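Local coordinates for protein halohydrin dehalogenase (Rhizobium radiobacter, PDB 4IY1) that catalyses the reversible, cofactor-independent conversion of vicinal halohydrins into epoxides and probably accepts cyanide in epoxide ring opening, as a tetramer with a short-chain dehydrogenase/reductase fold, at residues H26-H31 / P49-M54; R98-A103 / S143-A148; E165-V170 / S228-T233. The protein carries 37 engineered substitutions. One frame throughout, in Å; residues are numbered along the deposited sequence.

Contact 1 (H26-H31 / P49-M54); sequences HTVACH and PQLIPM. Engineered in segment 49-54: Ile52 (natural residue Lys).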
# COMPACT_ATOMS: atom_id res chain seq x y z
N HIS B 26 9.20 -12.69 30.29
CA HIS B 26 7.96 -13.44 30.04
C HIS B 26 8.22 -14.90 30.33
O HIS B 26 9.27 -15.45 29.94
CB HIS B 26 7.49 -13.29 28.59
CG HIS B 26 7.26 -11.86 28.16
ND1 HIS B 26 6.20 -11.15 28.57
CD2 HIS B 26 8.00 -11.02 27.33
CE1 HIS B 26 6.28 -9.89 28.08
NE2 HIS B 26 7.39 -9.82 27.32
N THR B 27 7.23 -15.56 30.93
CA THR B 27 7.17 -17.01 30.89
C THR B 27 6.65 -17.49 29.53
O THR B 27 5.48 -17.28 29.21
CB THR B 27 6.24 -17.55 31.97
OG1 THR B 27 6.62 -16.99 33.23
CG2 THR B 27 6.33 -19.04 32.05
N VAL B 28 7.50 -18.20 28.79
CA VAL B 28 7.24 -18.55 27.41
C VAL B 28 6.91 -20.02 27.23
O VAL B 28 7.79 -20.88 27.29
CB VAL B 28 8.45 -18.21 26.52
CG1 VAL B 28 8.10 -18.38 25.04
CG2 VAL B 28 8.90 -16.78 26.80
N ALA B 29 5.65 -20.28 26.86
CA ALA B 29 5.26 -21.61 26.41
C ALA B 29 5.49 -21.76 24.92
O ALA B 29 5.26 -20.82 24.14
CB ALA B 29 3.81 -21.87 26.74
N CYS B 30 5.99 -22.93 24.52
CA CYS B 30 6.41 -23.17 23.15
C CYS B 30 5.65 -24.35 22.58
O CYS B 30 5.51 -25.39 23.23
CB CYS B 30 7.89 -23.50 23.08
SG CYS B 30 8.95 -22.20 23.72
N HIS B 31 5.32 -24.23 21.30
CA HIS B 31 4.66 -25.30 20.60
C HIS B 31 5.50 -25.73 19.44
O HIS B 31 6.25 -24.92 18.86
CB HIS B 31 3.26 -24.85 20.17
CG HIS B 31 2.78 -25.46 18.87
ND1 HIS B 31 3.30 -25.12 17.68
CD2 HIS B 31 1.80 -26.40 18.62
CE1 HIS B 31 2.73 -25.86 16.72
NE2 HIS B 31 1.80 -26.63 17.29
N PRO B 49 15.97 -24.70 29.49
CA PRO B 49 15.29 -24.79 30.78
C PRO B 49 14.42 -23.57 31.07
O PRO B 49 13.56 -23.63 31.94
CB PRO B 49 16.44 -24.89 31.80
CG PRO B 49 17.65 -24.40 31.07
CD PRO B 49 17.44 -24.75 29.63
N GLN B 50 14.68 -22.46 30.38
CA GLN B 50 13.90 -21.24 30.58
C GLN B 50 12.61 -21.23 29.76
O GLN B 50 11.69 -20.51 30.10
CB GLN B 50 14.72 -20.00 30.24
CG GLN B 50 14.81 -19.70 28.75
CD GLN B 50 15.97 -20.43 28.07
OE1 GLN B 50 16.27 -21.57 28.38
NE2 GLN B 50 16.58 -19.77 27.08
N LEU B 51 12.58 -21.99 28.67
CA LEU B 51 11.37 -22.15 27.85
C LEU B 51 10.51 -23.31 28.35
O LEU B 51 11.01 -24.19 29.05
CB LEU B 51 11.74 -22.40 26.40
CG LEU B 51 12.49 -21.26 25.72
CD1 LEU B 51 12.80 -21.63 24.29
CD2 LEU B 51 11.67 -19.97 25.79
N ILE B 52 9.23 -23.31 28.01
CA ILE B 52 8.30 -24.33 28.50
C ILE B 52 7.56 -25.03 27.35
O ILE B 52 6.44 -24.65 26.99
CB ILE B 52 7.27 -23.72 29.45
CG1 ILE B 52 7.94 -23.10 30.65
CG2 ILE B 52 6.28 -24.77 29.92
CD1 ILE B 52 6.96 -22.71 31.73
N PRO B 53 8.18 -26.06 26.75
CA PRO B 53 7.59 -26.71 25.58
C PRO B 53 6.34 -27.52 25.94
O PRO B 53 6.23 -28.00 27.07
CB PRO B 53 8.71 -27.64 25.09
CG PRO B 53 9.49 -27.95 26.32
CD PRO B 53 9.39 -26.75 27.24
N MET B 54 5.39 -27.64 25.01
CA MET B 54 4.13 -28.35 25.26
C MET B 54 3.92 -29.46 24.23
O MET B 54 4.35 -29.34 23.08
CB MET B 54 2.93 -27.40 25.21
CG MET B 54 3.17 -26.05 25.84
SD MET B 54 2.95 -26.11 27.63
CE MET B 54 1.17 -26.13 27.77
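Leu51, next to strand 52-53, packs its whole side chain on strand 27-30. Its CB lies 3.9 Å from Cys30 SG, and with chi1 at -63° CG swings beside the backbone N, 4.2 Å from Cys30 SG. The fork then divides the work: CD1 stays on the sulfur, 3.9 Å from Cys30 SG, while CD2 reaches 3.7 Å from Val28 CB, the two side chains running alongside each other. Ala18 of helix 14-23 and Phe44 of helix 38-47 add to this packing. Beyond Leu51 the strands run parallel. Ile52 N donates to Val28 O at 2.9 Å, nearly along the carbonyl axis, and Ile52 O takes Cys30 N at 3.0 Å, the donor standing 55° above the carbonyl plane. Met54 N then meets Cys30 O at 2.9 Å, close to the C=O axis. The engineered Ile52 turns to the face that carries Ala29, away from Cys30 and Pro53, and its side chain crosses that of Thr27 obliquely, Ile52 CD1 3.7 Å from Thr27 CG2. Helix 38-47 links the strands in a beta-alpha-beta crossover of the Rossmann type. Because bonding uses the N-H groups of Ile52 and Met54, Pro53 between them can lack one without costing this pairing a bond.

Contact 2 (R98-A103 / S143-A148); sequences RDMVEA and STYASA. Engineered in segment 98-103: Asp99 (natural residue Gly), Met100 (natural residue Ala). Engineered in segment 143-148: Ala146 (natural residue Thr).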
# COMPACT_ATOMS: atom_id res chain seq x y z
N ARG B 98 -5.93 -25.39 -0.57
CA ARG B 98 -6.65 -25.57 0.71
C ARG B 98 -5.70 -25.86 1.86
O ARG B 98 -5.77 -25.20 2.89
CB ARG B 98 -7.72 -26.69 0.63
CG ARG B 98 -8.99 -26.31 -0.11
CD ARG B 98 -10.14 -27.33 0.09
NE ARG B 98 -11.27 -27.04 -0.80
CZ ARG B 98 -11.43 -27.57 -2.01
NH1 ARG B 98 -10.61 -28.51 -2.44
NH2 ARG B 98 -12.37 -27.10 -2.82
N ASP B 99 -4.73 -26.74 1.64
CA ASP B 99 -3.72 -27.04 2.67
C ASP B 99 -2.84 -25.82 2.98
O ASP B 99 -2.45 -25.62 4.13
CB ASP B 99 -2.83 -28.22 2.26
CG ASP B 99 -3.59 -29.54 2.13
OD1 ASP B 99 -4.70 -29.67 2.69
OD2 ASP B 99 -3.08 -30.43 1.42
N MET B 100 -2.42 -25.10 1.95
CA MET B 100 -1.68 -23.84 2.13
C MET B 100 -2.49 -22.86 3.01
O MET B 100 -2.03 -22.42 4.06
CB MET B 100 -1.37 -23.22 0.75
CG MET B 100 -0.36 -22.06 0.73
SD MET B 100 1.29 -22.55 1.24
CE MET B 100 1.92 -23.12 -0.34
N VAL B 101 -3.73 -22.61 2.63
CA VAL B 101 -4.57 -21.68 3.41
C VAL B 101 -4.79 -22.24 4.84
O VAL B 101 -4.65 -21.53 5.85
CB VAL B 101 -5.89 -21.42 2.67
CG1 VAL B 101 -6.85 -20.63 3.54
CG2 VAL B 101 -5.62 -20.65 1.36
N GLU B 102 -5.01 -23.55 4.93
CA GLU B 102 -5.10 -24.17 6.23
C GLU B 102 -3.90 -23.84 7.12
O GLU B 102 -4.06 -23.33 8.23
CB GLU B 102 -5.34 -25.69 6.11
CG GLU B 102 -5.75 -26.33 7.43
CD GLU B 102 -7.13 -25.87 7.90
OE1 GLU B 102 -7.99 -25.56 7.04
OE2 GLU B 102 -7.37 -25.81 9.13
N ALA B 103 -2.68 -24.04 6.60
CA ALA B 103 -1.45 -23.82 7.42
C ALA B 103 -1.18 -22.34 7.71
O ALA B 103 -0.74 -21.99 8.81
CB ALA B 103 -0.21 -24.48 6.76
N SER B 143 2.26 -18.43 -6.03
CA SER B 143 0.97 -17.75 -5.92
C SER B 143 0.10 -18.18 -4.73
O SER B 143 -0.47 -17.33 -4.03
CB SER B 143 0.20 -17.88 -7.24
OG SER B 143 -0.68 -18.99 -7.20
N THR B 144 0.00 -19.47 -4.49
CA THR B 144 -0.73 -19.95 -3.33
C THR B 144 -0.13 -19.39 -2.04
O THR B 144 -0.86 -18.94 -1.14
CB THR B 144 -0.72 -21.49 -3.24
OG1 THR B 144 0.63 -21.96 -3.27
CG2 THR B 144 -1.49 -22.12 -4.41
N TYR B 145 1.20 -19.42 -1.93
CA TYR B 145 1.88 -18.93 -0.75
C TYR B 145 1.70 -17.42 -0.55
O TYR B 145 1.46 -16.97 0.56
CB TYR B 145 3.38 -19.25 -0.85
CG TYR B 145 4.14 -18.89 0.41
CD1 TYR B 145 4.85 -17.72 0.49
CD2 TYR B 145 4.18 -19.76 1.48
CE1 TYR B 145 5.62 -17.42 1.62
CE2 TYR B 145 4.91 -19.47 2.62
CZ TYR B 145 5.67 -18.31 2.66
OH TYR B 145 6.32 -17.98 3.84
N ALA B 146 1.86 -16.64 -1.61
CA ALA B 146 1.84 -15.18 -1.48
C ALA B 146 0.46 -14.80 -0.97
O ALA B 146 0.31 -13.91 -0.13
CB ALA B 146 2.11 -14.52 -2.84
N SER B 147 -0.56 -15.44 -1.54
CA SER B 147 -1.93 -15.04 -1.28
C SER B 147 -2.43 -15.44 0.10
O SER B 147 -3.04 -14.63 0.79
CB SER B 147 -2.87 -15.51 -2.40
OG SER B 147 -3.31 -16.81 -2.18
N ALA B 148 -2.06 -16.62 0.57
CA ALA B 148 -2.36 -17.01 1.95
C ALA B 148 -1.66 -16.17 2.99
O ALA B 148 -2.25 -15.80 4.04
CB ALA B 148 -2.07 -18.50 2.18
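Met100, an engineered residue, is the main bump on helix 94-122, and it enters the groove beside Thr144 and Tyr145 at the start of helix 143-163. Its CG leaves anti to the backbone N (chi1 -168°), which carries the chain straight across the gap until CG rests 3.7 Å from Thr144 O. Bends at chi2 and chi3 then lay SD and CE along Thr144 and Tyr145. CE ends 3.4 Å from Thr144 OG1, while SD sits at the rim of the Tyr145 ring, 4.0 Å from its CD2 and 80° off the ring normal, a Met-aromatic contact made at the edge. Met100 and Thr144 cross at about a right angle.

The two helices belong to the long pair that, in short-chain dehydrogenases/reductases, builds a four-helix bundle with a second subunit. Over residues 98-103 and 143-148 the axes lie 32° from parallel and come within 9.3 Å. Val101 accordingly also packs on Val101 of the second subunit, and Thr144 on its Phe109. The hydroxyl of Tyr145 bonds to Arg149 and its side chain touches Ser132, a trio consistent with the Ser-Tyr-Arg set of halohydrin dehalogenases.

One turn further along, the bump comes from the opposite helix. Ala148 CB fits the hollow between Met100 and Val101, 4.2 Å from Met100 CG and equally 4.2 Å from Val101 CG2. With nothing beyond CB, this alanine lets the backbones close in, so that Val101 CA lies only 5.4 Å from Ala148 CA.

Contact 3 (E165-V170 / S228-T233); sequences EHNIPV and SCDYLT. Engineered in segment 165-170: His166 (natural residue Tyr).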
# COMPACT_ATOMS: atom_id res chain seq x y z
N GLU B 165 -10.62 -1.71 20.94
CA GLU B 165 -11.61 -1.25 21.93
C GLU B 165 -11.33 -1.96 23.24
O GLU B 165 -11.64 -1.45 24.31
CB GLU B 165 -13.00 -1.66 21.43
CG GLU B 165 -14.17 -1.04 22.15
CD GLU B 165 -15.47 -1.72 21.76
OE1 GLU B 165 -16.30 -1.98 22.66
OE2 GLU B 165 -15.65 -2.01 20.55
N HIS B 166 -10.79 -3.17 23.15
CA HIS B 166 -10.52 -3.97 24.33
C HIS B 166 -9.08 -3.89 24.72
O HIS B 166 -8.56 -4.75 25.43
CB HIS B 166 -10.97 -5.41 24.12
CG HIS B 166 -12.39 -5.52 23.62
ND1 HIS B 166 -13.46 -5.46 24.45
CD2 HIS B 166 -12.91 -5.59 22.32
CE1 HIS B 166 -14.59 -5.47 23.72
NE2 HIS B 166 -14.26 -5.57 22.42
N ASN B 167 -8.41 -2.86 24.25
CA ASN B 167 -7.00 -2.64 24.58
C ASN B 167 -6.04 -3.80 24.22
O ASN B 167 -5.08 -4.08 24.95
CB ASN B 167 -6.85 -2.29 26.06
CG ASN B 167 -5.45 -1.84 26.41
OD1 ASN B 167 -4.90 -0.93 25.78
ND2 ASN B 167 -4.85 -2.48 27.41
N ILE B 168 -6.24 -4.41 23.06
CA ILE B 168 -5.39 -5.51 22.61
C ILE B 168 -4.81 -5.16 21.24
O ILE B 168 -5.50 -5.30 20.23
CB ILE B 168 -6.24 -6.78 22.43
CG1 ILE B 168 -6.76 -7.27 23.78
CG2 ILE B 168 -5.45 -7.91 21.76
CD1 ILE B 168 -7.92 -8.20 23.64
N PRO B 169 -3.49 -4.83 21.19
CA PRO B 169 -2.86 -4.50 19.90
C PRO B 169 -2.65 -5.75 19.07
O PRO B 169 -2.43 -6.82 19.62
CB PRO B 169 -1.50 -3.92 20.33
CG PRO B 169 -1.74 -3.41 21.73
CD PRO B 169 -2.61 -4.49 22.32
N VAL B 170 -2.85 -5.64 17.75
CA VAL B 170 -2.63 -6.79 16.87
C VAL B 170 -1.66 -6.37 15.73
O VAL B 170 -1.75 -5.27 15.24
CB VAL B 170 -3.95 -7.30 16.27
CG1 VAL B 170 -3.75 -8.53 15.43
CG2 VAL B 170 -5.01 -7.59 17.38
N SER B 228 5.12 -1.11 25.13
CA SER B 228 5.77 0.21 24.95
C SER B 228 5.19 1.04 23.81
O SER B 228 5.38 2.28 23.75
CB SER B 228 7.27 0.01 24.68
OG SER B 228 7.91 -0.46 25.83
N CYS B 229 4.68 0.35 22.79
CA CYS B 229 4.18 1.03 21.60
C CYS B 229 2.89 0.41 21.09
O CYS B 229 2.79 0.07 19.91
CB CYS B 229 5.23 1.01 20.49
SG CYS B 229 5.02 2.36 19.31
N ASP B 230 1.86 0.35 21.94
CA ASP B 230 0.59 -0.25 21.56
C ASP B 230 -0.06 0.54 20.42
O ASP B 230 -0.93 0.02 19.73
CB ASP B 230 -0.36 -0.28 22.75
CG ASP B 230 0.07 -1.28 23.82
OD1 ASP B 230 0.95 -2.15 23.56
OD2 ASP B 230 -0.50 -1.19 24.92
N TYR B 231 0.26 1.81 20.32
CA TYR B 231 -0.34 2.67 19.33
C TYR B 231 -0.01 2.31 17.88
O TYR B 231 -0.61 2.86 16.95
CB TYR B 231 -0.00 4.14 19.63
CG TYR B 231 -1.15 5.09 19.37
CD1 TYR B 231 -1.02 6.14 18.42
CD2 TYR B 231 -2.38 4.94 20.04
CE1 TYR B 231 -2.08 7.01 18.17
CE2 TYR B 231 -3.44 5.80 19.78
CZ TYR B 231 -3.28 6.84 18.85
OH TYR B 231 -4.33 7.67 18.58
N LEU B 232 0.94 1.39 17.68
CA LEU B 232 1.29 0.89 16.35
C LEU B 232 0.31 -0.18 15.86
O LEU B 232 0.46 -0.74 14.77
CB LEU B 232 2.70 0.27 16.38
CG LEU B 232 3.87 1.16 16.05
CD1 LEU B 232 5.17 0.41 16.36
CD2 LEU B 232 3.80 1.57 14.58
N THR B 233 -0.68 -0.51 16.70
CA THR B 233 -1.55 -1.62 16.41
C THR B 233 -2.07 -1.64 14.96
O THR B 233 -2.47 -0.60 14.42
CB THR B 233 -2.70 -1.72 17.44
OG1 THR B 233 -3.47 -2.89 17.17
CG2 THR B 233 -3.60 -0.46 17.43
O HOH W 1 -2.44 0.36 25.41
O HOH W 2 -5.87 -3.22 18.35
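The one direct hydrogen bond between residues 165-170 and 228-233 goes to a hydroxyl. Thr233 OG1 accepts it from Val170 N at 2.9 Å, fairly straight at 161°, and donates its own hydrogen bond to a water 2.7 Å from Thr233 OG1. That water in turn donates to Ile168 O at 2.8 Å, so the hydroxyl reaches the backbone on either side of Pro169, once directly and once through solvent. With OG1 anti to the backbone N (chi1 -176°), the oxygen is directed at the other segment, and Thr233 CB packs 3.8 Å from Pro169 CB. The far end of the proline ring meets Asp230, where Pro169 CG comes 3.5 Å from Asp230 CG.

A second water bridges Asn167 and Asp230, both partly exposed, donating to Asn167 OD1 at 2.8 Å and to Asp230 OD2 at 2.5 Å, and so joins two acceptors that could not bond to each other directly.

Both of these side chains are positioned from behind. Asn167 ND2 bonds to Lys123 O and Asp230 OD1 to His126 NE2, tying them to the link from helix 94-122 into strand 126-130 and to the first residue of that strand. Next to Asp230 in the same 3-10 turn, Tyr231 gives its hydroxyl to Arg210 O of the third subunit.

Asn167, with its positive phi, is the C-prime residue of the Schellman motif that ends helix 143-163, after which Val170 opens strand 170-175. Two helix-to-strand loops thus meet where the last two parallel strands of the Rossmann-type sheet begin.

In the fold
Along the chain the three contacts follow in series, contact 1 closing before contact 2 opens and contact 2 before contact 3. They are spread around one Rossmann-type domain built on a seven-stranded parallel sheet of order 3-2-1-4-5-6-7. Contact 1 lies at the edge formed by strand 52-53, paired with strand 27-30, whereas contact 3 lies towards the other edge, at the entries to strands 170-175 and 236-239; their centres are 24 Å apart. Contact 2 sits about 28 Å from each, centre to centre, between the helices covering the sheet. Helix 143-163 starts in contact 2 and ends just before the loop of contact 3. Contact 2 adjoins the second subunit and contact 3 chiefly the third, which relates the fold to the tetramer.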